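Local coordinates for protein beta 1-3 glucanase (Clostridium beijerinckii NCIMB 8052, PDB 5H4E) that probably hydrolyses beta-1,3-glucans, as a glycoside hydrolase of family 64, at residues A[269-273]-A[295-300]. Numbering follows the deposited sequence.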
# COMPACT_ATOMS: atom_id res chain seq x y z
N TYR A 269 18.39 25.85 10.36
CA TYR A 269 18.43 24.51 9.81
C TYR A 269 18.55 23.48 10.93
O TYR A 269 19.64 23.28 11.48
CB TYR A 269 19.58 24.35 8.82
CG TYR A 269 19.37 25.12 7.52
CD1 TYR A 269 19.15 24.45 6.32
CD2 TYR A 269 19.41 26.51 7.50
CE1 TYR A 269 18.97 25.15 5.14
CE2 TYR A 269 19.23 27.21 6.32
CZ TYR A 269 19.02 26.53 5.15
OH TYR A 269 18.84 27.22 3.97
N ASN A 270 17.44 22.83 11.25
CA ASN A 270 17.39 21.89 12.38
C ASN A 270 16.44 20.71 12.14
O ASN A 270 16.05 20.01 13.07
CB ASN A 270 16.99 22.62 13.66
CG ASN A 270 15.79 23.52 13.48
OD1 ASN A 270 14.83 23.18 12.77
ND2 ASN A 270 15.83 24.69 14.11
N LEU A 271 16.06 20.51 10.88
CA LEU A 271 15.20 19.39 10.53
C LEU A 271 16.01 18.38 9.73
O LEU A 271 16.52 18.69 8.66
CB LEU A 271 13.98 19.89 9.75
CG LEU A 271 13.13 20.94 10.45
CD1 LEU A 271 12.19 21.62 9.47
CD2 LEU A 271 12.32 20.33 11.60
N TYR A 272 16.12 17.16 10.26
CA TYR A 272 17.08 16.19 9.74
C TYR A 272 16.52 14.95 9.05
O TYR A 272 15.59 14.32 9.55
CB TYR A 272 17.98 15.70 10.88
CG TYR A 272 19.04 16.68 11.29
CD1 TYR A 272 20.36 16.48 10.93
CD2 TYR A 272 18.72 17.80 12.04
CE1 TYR A 272 21.34 17.37 11.30
CE2 TYR A 272 19.70 18.70 12.41
CZ TYR A 272 21.00 18.47 12.03
OH TYR A 272 21.98 19.37 12.40
N ILE A 273 17.11 14.60 7.91
CA ILE A 273 17.18 13.21 7.50
C ILE A 273 18.55 12.72 7.95
O ILE A 273 19.58 13.20 7.48
CB ILE A 273 17.00 13.00 5.99
CG1 ILE A 273 15.73 13.66 5.47
CG2 ILE A 273 16.99 11.52 5.65
CD1 ILE A 273 15.50 13.41 4.00
N ASP A 295 7.42 17.79 10.82
CA ASP A 295 8.10 18.44 9.70
C ASP A 295 9.06 17.48 9.03
O ASP A 295 9.13 17.39 7.80
CB ASP A 295 8.85 19.68 10.17
CG ASP A 295 7.93 20.84 10.45
OD1 ASP A 295 6.98 21.08 9.68
OD2 ASP A 295 8.17 21.53 11.47
N GLU A 296 9.82 16.77 9.85
CA GLU A 296 10.79 15.81 9.36
C GLU A 296 10.09 14.68 8.61
O GLU A 296 10.58 14.20 7.58
CB GLU A 296 11.65 15.29 10.52
CG GLU A 296 12.64 16.36 11.05
CD GLU A 296 13.41 15.93 12.30
OE1 GLU A 296 12.80 15.31 13.20
OE2 GLU A 296 14.62 16.21 12.37
N LYS A 297 8.94 14.27 9.13
CA LYS A 297 8.14 13.23 8.48
C LYS A 297 7.72 13.66 7.07
O LYS A 297 7.92 12.93 6.10
CB LYS A 297 6.91 12.89 9.34
CG LYS A 297 7.23 11.95 10.52
CD LYS A 297 5.98 11.65 11.36
CE LYS A 297 6.15 10.40 12.23
NZ LYS A 297 7.10 10.55 13.40
N ALA A 298 7.17 14.86 6.96
CA ALA A 298 6.74 15.40 5.67
C ALA A 298 7.91 15.60 4.71
O ALA A 298 7.77 15.34 3.50
CB ALA A 298 6.02 16.69 5.86
N ILE A 299 9.03 16.07 5.23
CA ILE A 299 10.25 16.22 4.42
C ILE A 299 10.74 14.86 3.91
O ILE A 299 11.08 14.72 2.74
CB ILE A 299 11.39 16.88 5.21
CG1 ILE A 299 11.13 18.38 5.37
CG2 ILE A 299 12.74 16.61 4.54
CD1 ILE A 299 11.94 19.01 6.48
N LYS A 300 10.77 13.87 4.80
CA LYS A 300 11.20 12.52 4.41
C LYS A 300 10.28 11.93 3.33
O LYS A 300 10.74 11.25 2.41
CB LYS A 300 11.24 11.59 5.63
CG LYS A 300 12.39 11.92 6.58
CD LYS A 300 12.33 11.12 7.88
CE LYS A 300 13.34 11.68 8.87
NZ LYS A 300 13.54 10.79 10.06
O HOH W 1 14.56 12.80 11.53
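At the edge of the Tyr272 ring, near its plane, sits Glu296 OE2, while Asn270 O lies in that plane at the edge too, and the ring of His274 meets this one with the two planes nearly parallel. The same carboxylate oxygen takes the backbone N-H of Tyr272: N to OE2 is 2.8 Å, nearly straight at 171°, received on the anti lone pair, away from OE1. With CG anti to the carbonyl carbon (chi1 -72°) and the chain extended beyond it, Glu296 carries its carboxylate from the helix to this N-H on the edge strand of the sheet. The carbonyl of Tyr272 is joined to the helix through a water, which donates to Tyr272 O and accepts from Lys300 NZ, both at 2.7 Å. That ammonium also bonds to the carbonyl oxygens of Asp290 and Gly291, and the stem of Lys300 runs antiparallel alongside Ile273, CG 3.9 Å from Ile273 CG1.

Beneath this polar layer the packing is apolar. Leu271 puts CD2 3.8 Å from Asp295 CB and meets Ile299 at about a right angle, its CB 4.0 Å from Ile299 CD1. Asp295 OD1 is hydrogen-bonded to Tyr251 OH and forms salt bridges with Arg248 and Lys264.

Strand 271-273 is one of the two outer strands of a four-stranded antiparallel sheet, beside strand 259-264, where Asn270 and Leu271 form a classic bulge opposite Phe262. The axis of 295-300 crosses that of 271-273 at -44°, with Ile299 reaching over to Phe262 and Tyr251 on the next two strands.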